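Local coordinates for inositol 2-dehydrogenase/D-chiro-inositol 3-dehydrogenase (Lactobacillus casei, PDB 4MIO), which oxidises myo-inositol and D-chiro-inositol to their keto forms, 2-keto-myo-inositol and 1-keto-D-chiro-inositol, as an NAD-dependent dehydrogenase, at residues 8-13 against 33-38; 13-18 against 42-47; 69-74 against 92-97. All coordinates share one frame; numbering follows the deposited sequence.

Interaction 1: 8-13 against 33-38; sequences IGTGAM and VTDIDH. With NAI (1,4-dihydronicotinamide adenine dinucleotide), chain E.
Thr10 and Asp35 meet at a slant, and one carboxylate oxygen does most of the joining. The backbone N of Thr10 donates to Asp35 OD2 over 2.8 Å, on the lone pair turned away from OD1, while Thr10 OG1 lies near the same oxygen in a weak, unsettled contact. The carboxylate is also gripped by the bound dinucleotide: the adenosine ribose gives O3B to Asp35 OD2 (2.6 Å) and O2B to Asp35 OD1 (2.7 Å). Within its own segment, Asp35 OD1 accepts from Asp37 N, an Asx turn; together with Thr10 N and the ribose hydroxyls this restrains the carboxylate's rotation. With CG anti to the backbone N (chi1 -165°), the acid reaches both the loop and the ribose.

Next to this, Ile8 and Thr34 run alongside each other, Ile8 CG1 standing 3.8 Å from Thr34 CG2; Thr34 OG1 bonds instead to the carbonyl of Tyr55. Thr10 CG2 meets Val33 CB at 3.9 Å, the two side chains nearly perpendicular. The parallel Ile8-Thr34 bridge is closed by Gly9 N donating to Thr34 O (2.9 Å). Gly9 and Gly11 fit the GxGxxG pattern, and from the helix start Ala12 N donates to phosphate oxygen O2A (3.1 Å) and Met13 N to O2N (2.8 Å): with the ribose-binding acid, the classic NAD-binding arrangement of the Rossmann fold.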
loop_
_atom_site.group_PDB
_atom_site.type_symbol
_atom_site.label_atom_id
_atom_site.label_comp_id
_atom_site.label_asym_id
_atom_site.label_seq_id
_atom_site.Cartn_x
_atom_site.Cartn_y
_atom_site.Cartn_z
ATOM N N ILE A 8 26.609 -34.081 -6.622
ATOM C CA ILE A 8 27.985 -33.757 -6.907
ATOM C C ILE A 8 28.287 -32.315 -6.425
ATOM O O ILE A 8 27.880 -31.361 -7.035
ATOM C CB ILE A 8 28.285 -33.878 -8.373
ATOM C CG1 ILE A 8 27.991 -35.296 -8.897
ATOM C CG2 ILE A 8 29.712 -33.455 -8.659
ATOM C CD1 ILE A 8 27.923 -35.408 -10.329
ATOM N N GLY A 9 29.012 -32.228 -5.331
ATOM C CA GLY A 9 29.302 -30.988 -4.657
ATOM C C GLY A 9 28.394 -30.829 -3.474
ATOM O O GLY A 9 27.229 -30.534 -3.637
ATOM N N THR A 10 28.925 -31.016 -2.287
ATOM C CA THR A 10 28.150 -30.943 -1.069
ATOM C C THR A 10 28.572 -29.788 -0.162
ATOM O O THR A 10 28.863 -29.975 0.993
ATOM C CB THR A 10 28.168 -32.272 -0.297
ATOM O OG1 THR A 10 29.485 -32.541 0.163
ATOM C CG2 THR A 10 27.740 -33.410 -1.211
ATOM N N GLY A 11 28.574 -28.598 -0.745
ATOM C CA GLY A 11 28.860 -27.370 -0.040
ATOM C C GLY A 11 27.600 -26.720 0.458
ATOM O O GLY A 11 26.715 -27.391 0.838
ATOM N N ALA A 12 27.582 -25.398 0.456
ATOM C CA ALA A 12 26.437 -24.656 0.929
ATOM C C ALA A 12 25.124 -25.005 0.195
ATOM O O ALA A 12 24.178 -25.383 0.828
ATOM C CB ALA A 12 26.706 -23.134 0.847
ATOM N N MET A 13 25.125 -24.841 -1.107
ATOM C CA MET A 13 23.911 -25.065 -1.899
ATOM C C MET A 13 23.651 -26.552 -2.093
ATOM O O MET A 13 22.538 -26.978 -2.126
ATOM C CB MET A 13 24.005 -24.336 -3.219
ATOM C CG MET A 13 22.744 -24.288 -4.018
ATOM S SD MET A 13 21.400 -23.595 -3.056
ATOM C CE MET A 13 20.373 -22.946 -4.344
ATOM N N VAL A 33 26.740 -39.309 -2.927
ATOM C CA VAL A 33 27.346 -37.983 -2.907
ATOM C C VAL A 33 28.811 -38.056 -3.316
ATOM O O VAL A 33 29.416 -39.089 -3.222
ATOM C CB VAL A 33 27.274 -37.315 -1.525
ATOM C CG1 VAL A 33 25.875 -37.091 -1.113
ATOM C CG2 VAL A 33 27.982 -38.155 -0.481
ATOM N N THR A 34 29.333 -36.952 -3.789
ATOM C CA THR A 34 30.756 -36.794 -4.030
ATOM C C THR A 34 31.171 -35.323 -3.883
ATOM O O THR A 34 30.435 -34.445 -4.209
ATOM C CB THR A 34 31.210 -37.368 -5.390
ATOM O OG1 THR A 34 32.628 -37.396 -5.442
ATOM C CG2 THR A 34 30.730 -36.587 -6.526
ATOM N N ASP A 35 32.402 -35.108 -3.431
ATOM C CA ASP A 35 32.958 -33.776 -3.257
ATOM C C ASP A 35 34.497 -33.912 -3.288
ATOM O O ASP A 35 34.990 -34.887 -2.820
ATOM C CB ASP A 35 32.477 -33.198 -1.935
ATOM C CG ASP A 35 32.700 -31.708 -1.823
ATOM O OD1 ASP A 35 33.846 -31.294 -1.765
ATOM O OD2 ASP A 35 31.723 -30.959 -1.828
ATOM N N ILE A 36 35.186 -32.943 -3.856
ATOM C CA ILE A 36 36.646 -32.967 -3.860
ATOM C C ILE A 36 37.144 -32.911 -2.454
ATOM O O ILE A 36 38.249 -33.347 -2.150
ATOM C CB ILE A 36 37.247 -31.840 -4.681
ATOM C CG1 ILE A 36 36.807 -30.467 -4.167
ATOM C CG2 ILE A 36 36.911 -32.006 -6.102
ATOM C CD1 ILE A 36 37.362 -29.361 -4.953
ATOM N N ASP A 37 36.316 -32.389 -1.585
ATOM C CA ASP A 37 36.551 -32.427 -0.195
ATOM C C ASP A 37 35.827 -33.569 0.432
ATOM O O ASP A 37 34.754 -33.454 0.934
ATOM C CB ASP A 37 36.194 -31.110 0.454
ATOM C CG ASP A 37 36.476 -31.083 1.916
ATOM O OD1 ASP A 37 36.807 -32.112 2.479
ATOM O OD2 ASP A 37 36.347 -30.042 2.538
ATOM N N HIS A 38 36.497 -34.712 0.438
ATOM C CA HIS A 38 35.920 -35.937 0.894
ATOM C C HIS A 38 35.312 -35.839 2.293
ATOM O O HIS A 38 34.312 -36.448 2.553
ATOM C CB HIS A 38 36.933 -37.058 0.749
ATOM C CG HIS A 38 36.334 -38.412 0.718
ATOM N ND1 HIS A 38 35.930 -39.068 1.853
ATOM C CD2 HIS A 38 36.060 -39.240 -0.310
ATOM C CE1 HIS A 38 35.445 -40.241 1.527
ATOM N NE2 HIS A 38 35.522 -40.375 0.222
HETATM P PA NAI E . 30.443 -23.930 -2.042
HETATM O O1A NAI E . 31.798 -23.551 -2.316
HETATM O O2A NAI E . 29.927 -23.856 -0.750
HETATM O O5B NAI E . 30.276 -25.439 -2.408
HETATM C C5B NAI E . 30.805 -26.041 -3.520
HETATM C C4B NAI E . 31.224 -27.482 -3.206
HETATM O O4B NAI E . 31.675 -28.124 -4.368
HETATM C C3B NAI E . 32.440 -27.560 -2.303
HETATM O O3B NAI E . 32.178 -28.414 -1.255
HETATM C C2B NAI E . 33.556 -28.052 -3.183
HETATM O O2B NAI E . 34.541 -28.753 -2.466
HETATM C C1B NAI E . 32.820 -28.935 -4.123
HETATM N N9A NAI E . 33.466 -29.073 -5.406
HETATM C C8A NAI E . 34.126 -28.175 -6.075
HETATM N N7A NAI E . 34.495 -28.635 -7.256
HETATM C C5A NAI E . 34.076 -29.879 -7.339
HETATM C C6A NAI E . 34.129 -30.961 -8.305
HETATM N N6A NAI E . 34.725 -30.872 -9.475
HETATM N N1A NAI E . 33.509 -32.086 -7.988
HETATM C C2A NAI E . 32.913 -32.249 -6.859
HETATM N N3A NAI E . 32.841 -31.327 -5.931
HETATM C C4A NAI E . 33.390 -30.140 -6.131
HETATM O O3 NAI E . 29.603 -23.128 -3.134
HETATM P PN NAI E . 27.990 -23.060 -3.264
HETATM O O1N NAI E . 27.513 -21.778 -2.772
HETATM O O2N NAI E . 27.392 -24.180 -2.614
HETATM O O5D NAI E . 27.685 -22.991 -4.749
HETATM C C5D NAI E . 27.664 -24.158 -5.527
HETATM C C4D NAI E . 27.000 -23.875 -6.850
HETATM O O4D NAI E . 25.681 -23.462 -6.588
HETATM C C3D NAI E . 27.636 -22.727 -7.575
HETATM O O3D NAI E . 27.556 -23.028 -8.937
HETATM C C2D NAI E . 26.726 -21.565 -7.240
HETATM O O2D NAI E . 26.787 -20.691 -8.302
HETATM C C1D NAI E . 25.389 -22.251 -7.239
HETATM N N1N NAI E . 24.408 -21.472 -6.493
HETATM C C2N NAI E . 23.263 -21.097 -7.023
HETATM C C3N NAI E . 22.335 -20.339 -6.347
HETATM C C7N NAI E . 21.035 -19.909 -6.992
HETATM O O7N NAI E . 20.447 -18.988 -6.522
HETATM N N7N NAI E . 20.623 -20.558 -8.044
HETATM C C4N NAI E . 22.565 -19.971 -4.925
HETATM C C5N NAI E . 23.830 -20.474 -4.469
HETATM C C6N NAI E . 24.657 -21.199 -5.267
#

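Interaction 2: 13-18 against 42-47; sequences MGRAHI and EAAVRD. With NAI (1,4-dihydronicotinamide adenine dinucleotide), chain E.
Two neighbouring helices of the Rossmann domain, 12-24 and 38-47, meet here through a salt bridge at the solvent-facing side and an apolar touch deeper in. Arg15 NH2 comes within 2.7 Å of Asp47 OD2 in a charged hydrogen bond, and Arg15 NH1 adds a weak second one to the same oxygen at 3.0 Å. Both nitrogens thus converge on OD2, and this is not a two-oxygen pairing. The near-perpendicular guanidinium and carboxylate planes (86°) are consistent with this, as a coplanar two-oxygen pair is excluded; OD2 is approached on its anti side, somewhat out of the carboxylate plane. Relative to the guanidinium, the oxygen sits at the edge.

Bent at chi3 (65°) after a straight chi2, the arginine chain brings the guanidinium edge beside Ala43 and Asp47. Its NH1 passes 3.8 Å from Ala43 O, and the CA of Ala44 is equally near. Further inward, Ile18 CD1 rests 4.1 Å from Ala44 CB. Ala44 lies where the backbones come nearest, Arg15 CA to Ala44 CA being 6.6 Å; Ala44 also touches Thr10, and Ile18 touches Phe48.

The axes of the short segments run 10.9 Å apart at 28°, N to C in nearly the same direction. Such near-parallel packing of successive helices beside one another is what right-handed beta-alpha-beta crossovers of a Rossmann fold produce.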
loop_
_atom_site.group_PDB
_atom_site.type_symbol
_atom_site.label_atom_id
_atom_site.label_comp_id
_atom_site.label_asym_id
_atom_site.label_seq_id
_atom_site.Cartn_x
_atom_site.Cartn_y
_atom_site.Cartn_z
ATOM N N MET A 13 25.125 -24.841 -1.107
ATOM C CA MET A 13 23.911 -25.065 -1.899
ATOM C C MET A 13 23.651 -26.552 -2.093
ATOM O O MET A 13 22.538 -26.978 -2.126
ATOM C CB MET A 13 24.005 -24.336 -3.219
ATOM C CG MET A 13 22.744 -24.288 -4.018
ATOM S SD MET A 13 21.400 -23.595 -3.056
ATOM C CE MET A 13 20.373 -22.946 -4.344
ATOM N N GLY A 14 24.728 -27.318 -2.169
ATOM C CA GLY A 14 24.623 -28.752 -2.227
ATOM C C GLY A 14 23.904 -29.302 -1.026
ATOM O O GLY A 14 23.034 -30.107 -1.169
ATOM N N ARG A 15 24.271 -28.849 0.153
ATOM C CA ARG A 15 23.635 -29.293 1.361
ATOM C C ARG A 15 22.187 -28.797 1.442
ATOM O O ARG A 15 21.324 -29.470 1.944
ATOM C CB ARG A 15 24.423 -28.815 2.577
ATOM C CG ARG A 15 25.733 -29.559 2.804
ATOM C CD ARG A 15 26.605 -28.887 3.892
ATOM N NE ARG A 15 26.005 -28.910 5.200
ATOM C CZ ARG A 15 26.088 -29.911 6.063
ATOM N NH1 ARG A 15 26.770 -30.986 5.766
ATOM N NH2 ARG A 15 25.506 -29.836 7.214
ATOM N N ALA A 16 21.975 -27.612 0.904
ATOM C CA ALA A 16 20.636 -27.064 0.842
ATOM C C ALA A 16 19.702 -27.897 -0.052
ATOM O O ALA A 16 18.598 -28.108 0.286
ATOM C CB ALA A 16 20.668 -25.634 0.399
ATOM N N HIS A 17 20.223 -28.358 -1.158
ATOM C CA HIS A 17 19.466 -29.226 -2.049
ATOM C C HIS A 17 19.242 -30.602 -1.419
ATOM O O HIS A 17 18.206 -31.154 -1.514
ATOM C CB HIS A 17 20.140 -29.337 -3.391
ATOM C CG HIS A 17 19.881 -28.186 -4.314
ATOM N ND1 HIS A 17 18.662 -27.583 -4.419
ATOM C CD2 HIS A 17 20.687 -27.550 -5.185
ATOM C CE1 HIS A 17 18.739 -26.613 -5.299
ATOM N NE2 HIS A 17 19.956 -26.573 -5.783
ATOM N N ILE A 18 20.263 -31.121 -0.751
ATOM C CA ILE A 18 20.093 -32.359 0.005
ATOM C C ILE A 18 18.994 -32.264 1.040
ATOM O O ILE A 18 18.181 -33.118 1.147
ATOM C CB ILE A 18 21.436 -32.832 0.663
ATOM C CG1 ILE A 18 22.434 -33.215 -0.405
ATOM C CG2 ILE A 18 21.184 -33.960 1.648
ATOM C CD1 ILE A 18 23.811 -33.417 0.098
ATOM N N GLU A 42 31.387 -36.717 3.487
ATOM C CA GLU A 42 31.089 -37.493 4.648
ATOM C C GLU A 42 30.169 -36.774 5.626
ATOM O O GLU A 42 29.307 -37.369 6.211
ATOM C CB GLU A 42 32.383 -37.921 5.363
ATOM C CG GLU A 42 33.216 -38.900 4.599
ATOM C CD GLU A 42 34.462 -39.329 5.360
ATOM O OE1 GLU A 42 34.471 -39.211 6.603
ATOM O OE2 GLU A 42 35.403 -39.786 4.723
ATOM N N ALA A 43 30.383 -35.488 5.778
ATOM C CA ALA A 43 29.567 -34.678 6.659
ATOM C C ALA A 43 28.112 -34.592 6.138
ATOM O O ALA A 43 27.181 -34.627 6.905
ATOM C CB ALA A 43 30.153 -33.317 6.822
ATOM N N ALA A 44 27.977 -34.521 4.837
ATOM C CA ALA A 44 26.648 -34.464 4.244
ATOM C C ALA A 44 25.865 -35.723 4.602
ATOM O O ALA A 44 24.741 -35.666 5.053
ATOM C CB ALA A 44 26.743 -34.290 2.765
ATOM N N VAL A 45 26.495 -36.859 4.416
ATOM C CA VAL A 45 25.834 -38.104 4.657
ATOM C C VAL A 45 25.476 -38.195 6.102
ATOM O O VAL A 45 24.420 -38.600 6.478
ATOM C CB VAL A 45 26.714 -39.300 4.251
ATOM C CG1 VAL A 45 26.118 -40.575 4.742
ATOM C CG2 VAL A 45 26.917 -39.341 2.804
ATOM N N ARG A 46 26.393 -37.759 6.928
ATOM C CA ARG A 46 26.217 -37.814 8.345
ATOM C C ARG A 46 25.148 -36.859 8.907
ATOM O O ARG A 46 24.292 -37.254 9.669
ATOM C CB ARG A 46 27.565 -37.466 8.958
ATOM C CG ARG A 46 27.749 -37.807 10.395
ATOM C CD ARG A 46 29.246 -37.839 10.767
ATOM N NE ARG A 46 29.833 -36.519 10.636
ATOM C CZ ARG A 46 30.864 -36.240 9.869
ATOM N NH1 ARG A 46 31.459 -37.180 9.193
ATOM N NH2 ARG A 46 31.333 -35.028 9.834
ATOM N N ASP A 47 25.241 -35.603 8.542
ATOM C CA ASP A 47 24.361 -34.595 9.056
ATOM C C ASP A 47 22.924 -34.817 8.643
ATOM O O ASP A 47 22.016 -34.540 9.377
ATOM C CB ASP A 47 24.817 -33.233 8.565
ATOM C CG ASP A 47 26.121 -32.780 9.207
ATOM O OD1 ASP A 47 26.553 -33.384 10.218
ATOM O OD2 ASP A 47 26.692 -31.819 8.676
HETATM P PA NAI E . 30.443 -23.930 -2.042
HETATM O O1A NAI E . 31.798 -23.551 -2.316
HETATM O O2A NAI E . 29.927 -23.856 -0.750
HETATM O O5B NAI E . 30.276 -25.439 -2.408
HETATM C C5B NAI E . 30.805 -26.041 -3.520
HETATM C C4B NAI E . 31.224 -27.482 -3.206
HETATM O O4B NAI E . 31.675 -28.124 -4.368
HETATM C C3B NAI E . 32.440 -27.560 -2.303
HETATM O O3B NAI E . 32.178 -28.414 -1.255
HETATM C C2B NAI E . 33.556 -28.052 -3.183
HETATM O O2B NAI E . 34.541 -28.753 -2.466
HETATM C C1B NAI E . 32.820 -28.935 -4.123
HETATM N N9A NAI E . 33.466 -29.073 -5.406
HETATM C C8A NAI E . 34.126 -28.175 -6.075
HETATM N N7A NAI E . 34.495 -28.635 -7.256
HETATM C C5A NAI E . 34.076 -29.879 -7.339
HETATM C C6A NAI E . 34.129 -30.961 -8.305
HETATM N N6A NAI E . 34.725 -30.872 -9.475
HETATM N N1A NAI E . 33.509 -32.086 -7.988
HETATM C C2A NAI E . 32.913 -32.249 -6.859
HETATM N N3A NAI E . 32.841 -31.327 -5.931
HETATM C C4A NAI E . 33.390 -30.140 -6.131
HETATM O O3 NAI E . 29.603 -23.128 -3.134
HETATM P PN NAI E . 27.990 -23.060 -3.264
HETATM O O1N NAI E . 27.513 -21.778 -2.772
HETATM O O2N NAI E . 27.392 -24.180 -2.614
HETATM O O5D NAI E . 27.685 -22.991 -4.749
HETATM C C5D NAI E . 27.664 -24.158 -5.527
HETATM C C4D NAI E . 27.000 -23.875 -6.850
HETATM O O4D NAI E . 25.681 -23.462 -6.588
HETATM C C3D NAI E . 27.636 -22.727 -7.575
HETATM O O3D NAI E . 27.556 -23.028 -8.937
HETATM C C2D NAI E . 26.726 -21.565 -7.240
HETATM O O2D NAI E . 26.787 -20.691 -8.302
HETATM C C1D NAI E . 25.389 -22.251 -7.239
HETATM N N1N NAI E . 24.408 -21.472 -6.493
HETATM C C2N NAI E . 23.263 -21.097 -7.023
HETATM C C3N NAI E . 22.335 -20.339 -6.347
HETATM C C7N NAI E . 21.035 -19.909 -6.992
HETATM O O7N NAI E . 20.447 -18.988 -6.522
HETATM N N7N NAI E . 20.623 -20.558 -8.044
HETATM C C4N NAI E . 22.565 -19.971 -4.925
HETATM C C5N NAI E . 23.830 -20.474 -4.469
HETATM C C6N NAI E . 24.657 -21.199 -5.267
#

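Interaction 3: 69-74 against 92-97; sequences AVFVVS and FIFTEK. With NAI (1,4-dihydronicotinamide adenine dinucleotide), chain E.
Phe94 packs against Phe71, and its CB sits above the ring of Phe71, 3.9 Å from the centroid and only 5° off the ring normal, a CH-pi contact. The next atom, CG, stays over that same face, nearest Phe71 CE2. CD1 then comes closest, 3.5 Å from Phe71 CD2, and CE1 is already drawing off. The ring planes are 27° apart and offset, with little overlap. With CG anti to the backbone N (chi1 -175°), the ring runs on beyond Phe71 towards His17 and Phe289, each of which it meets edge-to-face.

These side chains stand on a parallel strand pair of the Rossmann sheet, strands 69-72 and 92-95, linked by helix 79-86 in a beta-alpha-beta crossover. Its backbone bonds alternate: Val70 N to Phe92 O, Phe94 N to Val70 O, Val72 N to Phe94 O (2.8 Å) and Glu96 N to Val72 O. On the face opposite the phenylalanines, Val72 CB lies 3.8 Å from Thr95 OG1, a hydroxyl that donates to Glu96 O (3.0 Å).

Further along, Glu96 CG lies 3.9 Å from Val73 CG1. Glu96 OE1 accepts from the nicotinamide amide N7N at 3.0 Å, while OE2 bonds to His17.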
loop_
_atom_site.group_PDB
_atom_site.type_symbol
_atom_site.label_atom_id
_atom_site.label_comp_id
_atom_site.label_asym_id
_atom_site.label_seq_id
_atom_site.Cartn_x
_atom_site.Cartn_y
_atom_site.Cartn_z
ATOM N N ALA A 69 18.990 -39.566 -11.187
ATOM C CA ALA A 69 19.280 -38.197 -11.475
ATOM C C ALA A 69 20.459 -37.683 -10.637
ATOM O O ALA A 69 20.661 -38.109 -9.548
ATOM C CB ALA A 69 18.064 -37.341 -11.228
ATOM N N VAL A 70 21.206 -36.770 -11.231
ATOM C CA VAL A 70 22.277 -36.122 -10.524
ATOM C C VAL A 70 22.059 -34.619 -10.387
ATOM O O VAL A 70 21.578 -34.001 -11.280
ATOM C CB VAL A 70 23.675 -36.397 -11.160
ATOM C CG1 VAL A 70 23.967 -37.876 -11.122
ATOM C CG2 VAL A 70 23.759 -35.910 -12.525
ATOM N N PHE A 71 22.441 -34.107 -9.236
ATOM C CA PHE A 71 22.488 -32.670 -8.979
ATOM C C PHE A 71 23.946 -32.219 -9.021
ATOM O O PHE A 71 24.745 -32.774 -8.358
ATOM C CB PHE A 71 21.884 -32.351 -7.625
ATOM C CG PHE A 71 20.376 -32.267 -7.623
ATOM C CD1 PHE A 71 19.619 -33.353 -7.917
ATOM C CD2 PHE A 71 19.731 -31.107 -7.293
ATOM C CE1 PHE A 71 18.272 -33.282 -7.909
ATOM C CE2 PHE A 71 18.369 -31.050 -7.316
ATOM C CZ PHE A 71 17.649 -32.125 -7.621
ATOM N N VAL A 72 24.246 -31.235 -9.853
ATOM C CA VAL A 72 25.594 -30.711 -9.984
ATOM C C VAL A 72 25.644 -29.378 -9.234
ATOM O O VAL A 72 25.092 -28.424 -9.679
ATOM C CB VAL A 72 25.994 -30.507 -11.422
ATOM C CG1 VAL A 72 27.402 -30.036 -11.533
ATOM C CG2 VAL A 72 25.825 -31.759 -12.193
ATOM N N VAL A 73 26.298 -29.390 -8.088
ATOM C CA VAL A 73 26.344 -28.256 -7.194
ATOM C C VAL A 73 27.778 -27.915 -6.728
ATOM O O VAL A 73 27.988 -27.443 -5.662
ATOM C CB VAL A 73 25.440 -28.468 -5.966
ATOM C CG1 VAL A 73 24.882 -27.144 -5.498
ATOM C CG2 VAL A 73 24.308 -29.412 -6.315
ATOM N N SER A 74 28.703 -28.155 -7.626
ATOM C CA SER A 74 30.102 -27.836 -7.402
ATOM C C SER A 74 30.404 -26.390 -7.779
ATOM O O SER A 74 29.504 -25.643 -8.086
ATOM C CB SER A 74 30.923 -28.814 -8.215
ATOM O OG SER A 74 30.583 -28.792 -9.549
ATOM N N PHE A 92 19.100 -38.139 -15.654
ATOM C CA PHE A 92 18.616 -36.787 -15.682
ATOM C C PHE A 92 19.627 -35.903 -14.902
ATOM O O PHE A 92 20.268 -36.355 -13.997
ATOM C CB PHE A 92 17.211 -36.724 -15.049
ATOM C CG PHE A 92 16.121 -37.316 -15.912
ATOM C CD1 PHE A 92 15.465 -36.567 -16.825
ATOM C CD2 PHE A 92 15.737 -38.609 -15.746
ATOM C CE1 PHE A 92 14.469 -37.104 -17.587
ATOM C CE2 PHE A 92 14.746 -39.114 -16.472
ATOM C CZ PHE A 92 14.129 -38.371 -17.416
ATOM N N ILE A 93 19.705 -34.648 -15.303
ATOM C CA ILE A 93 20.701 -33.750 -14.779
ATOM C C ILE A 93 20.080 -32.402 -14.333
ATOM O O ILE A 93 19.508 -31.715 -15.119
ATOM C CB ILE A 93 21.739 -33.472 -15.842
ATOM C CG1 ILE A 93 22.378 -34.772 -16.320
ATOM C CG2 ILE A 93 22.779 -32.491 -15.332
ATOM C CD1 ILE A 93 23.117 -34.645 -17.561
ATOM N N PHE A 94 20.215 -32.111 -13.060
ATOM C CA PHE A 94 19.919 -30.792 -12.518
ATOM C C PHE A 94 21.254 -30.134 -12.161
ATOM O O PHE A 94 21.938 -30.557 -11.294
ATOM C CB PHE A 94 19.038 -30.869 -11.272
ATOM C CG PHE A 94 18.598 -29.506 -10.739
ATOM C CD1 PHE A 94 19.417 -28.772 -9.921
ATOM C CD2 PHE A 94 17.389 -28.971 -11.086
ATOM C CE1 PHE A 94 19.040 -27.559 -9.466
ATOM C CE2 PHE A 94 17.025 -27.726 -10.621
ATOM C CZ PHE A 94 17.840 -27.045 -9.815
ATOM N N THR A 95 21.597 -29.110 -12.911
ATOM C CA THR A 95 22.776 -28.338 -12.603
ATOM C C THR A 95 22.396 -26.961 -12.081
ATOM O O THR A 95 21.567 -26.312 -12.633
ATOM C CB THR A 95 23.733 -28.194 -13.796
ATOM O OG1 THR A 95 24.909 -27.515 -13.412
ATOM C CG2 THR A 95 23.088 -27.502 -14.939
ATOM N N GLU A 96 23.034 -26.572 -11.011
ATOM C CA GLU A 96 22.941 -25.204 -10.590
ATOM C C GLU A 96 23.500 -24.304 -11.670
ATOM O O GLU A 96 24.264 -24.730 -12.483
ATOM C CB GLU A 96 23.639 -24.983 -9.241
ATOM C CG GLU A 96 22.744 -25.118 -8.031
ATOM C CD GLU A 96 21.532 -24.205 -8.082
ATOM O OE1 GLU A 96 21.574 -23.234 -8.844
ATOM O OE2 GLU A 96 20.589 -24.463 -7.369
ATOM N N LYS A 97 23.078 -23.039 -11.662
ATOM C CA LYS A 97 23.725 -22.038 -12.483
ATOM C C LYS A 97 25.188 -21.902 -12.041
ATOM O O LYS A 97 25.498 -22.141 -10.920
ATOM C CB LYS A 97 23.007 -20.694 -12.385
ATOM C CG LYS A 97 22.694 -20.290 -11.009
ATOM C CD LYS A 97 23.210 -18.956 -10.598
ATOM C CE LYS A 97 24.687 -18.889 -10.620
ATOM N NZ LYS A 97 25.282 -18.074 -9.563
HETATM P PA NAI E . 30.443 -23.930 -2.042
HETATM O O1A NAI E . 31.798 -23.551 -2.316
HETATM O O2A NAI E . 29.927 -23.856 -0.750
HETATM O O5B NAI E . 30.276 -25.439 -2.408
HETATM C C5B NAI E . 30.805 -26.041 -3.520
HETATM C C4B NAI E . 31.224 -27.482 -3.206
HETATM O O4B NAI E . 31.675 -28.124 -4.368
HETATM C C3B NAI E . 32.440 -27.560 -2.303
HETATM O O3B NAI E . 32.178 -28.414 -1.255
HETATM C C2B NAI E . 33.556 -28.052 -3.183
HETATM O O2B NAI E . 34.541 -28.753 -2.466
HETATM C C1B NAI E . 32.820 -28.935 -4.123
HETATM N N9A NAI E . 33.466 -29.073 -5.406
HETATM C C8A NAI E . 34.126 -28.175 -6.075
HETATM N N7A NAI E . 34.495 -28.635 -7.256
HETATM C C5A NAI E . 34.076 -29.879 -7.339
HETATM C C6A NAI E . 34.129 -30.961 -8.305
HETATM N N6A NAI E . 34.725 -30.872 -9.475
HETATM N N1A NAI E . 33.509 -32.086 -7.988
HETATM C C2A NAI E . 32.913 -32.249 -6.859
HETATM N N3A NAI E . 32.841 -31.327 -5.931
HETATM C C4A NAI E . 33.390 -30.140 -6.131
HETATM O O3 NAI E . 29.603 -23.128 -3.134
HETATM P PN NAI E . 27.990 -23.060 -3.264
HETATM O O1N NAI E . 27.513 -21.778 -2.772
HETATM O O2N NAI E . 27.392 -24.180 -2.614
HETATM O O5D NAI E . 27.685 -22.991 -4.749
HETATM C C5D NAI E . 27.664 -24.158 -5.527
HETATM C C4D NAI E . 27.000 -23.875 -6.850
HETATM O O4D NAI E . 25.681 -23.462 -6.588
HETATM C C3D NAI E . 27.636 -22.727 -7.575
HETATM O O3D NAI E . 27.556 -23.028 -8.937
HETATM C C2D NAI E . 26.726 -21.565 -7.240
HETATM O O2D NAI E . 26.787 -20.691 -8.302
HETATM C C1D NAI E . 25.389 -22.251 -7.239
HETATM N N1N NAI E . 24.408 -21.472 -6.493
HETATM C C2N NAI E . 23.263 -21.097 -7.023
HETATM C C3N NAI E . 22.335 -20.339 -6.347
HETATM C C7N NAI E . 21.035 -19.909 -6.992
HETATM O O7N NAI E . 20.447 -18.988 -6.522
HETATM N N7N NAI E . 20.623 -20.558 -8.044
HETATM C C4N NAI E . 22.565 -19.971 -4.925
HETATM C C5N NAI E . 23.830 -20.474 -4.469
HETATM C C6N NAI E . 24.657 -21.199 -5.267
#

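Overall arrangement
All three contacts lie in the Rossmann domain and border the same dinucleotide. Interaction 1 holds the adenosine ribose and pyrophosphate; interaction 3 meets the nicotinamide half through Glu96 and Lys97, and the adenine through Ser74. In Met13, shared by interactions 1 and 2, the backbone N bonds the phosphate while the side chain reaches the nicotinamide. Their centres are 8 Å (1 and 2), 12 Å (1 and 3) and 14 Å (2 and 3) apart. Ile8 O to Val73 N (2.7 Å) and Ile8 N to Phe71 O (2.9 Å), both probable hydrogen bonds, join interactions 1 and 3 through the central sheet. Thr10 CB reaches Ala44 CB at 3.9 Å, tying interaction 1 to 2; a 2.7 Å hydrogen bond between His17 NE2 and Glu96 OE2 connects 2 and 3.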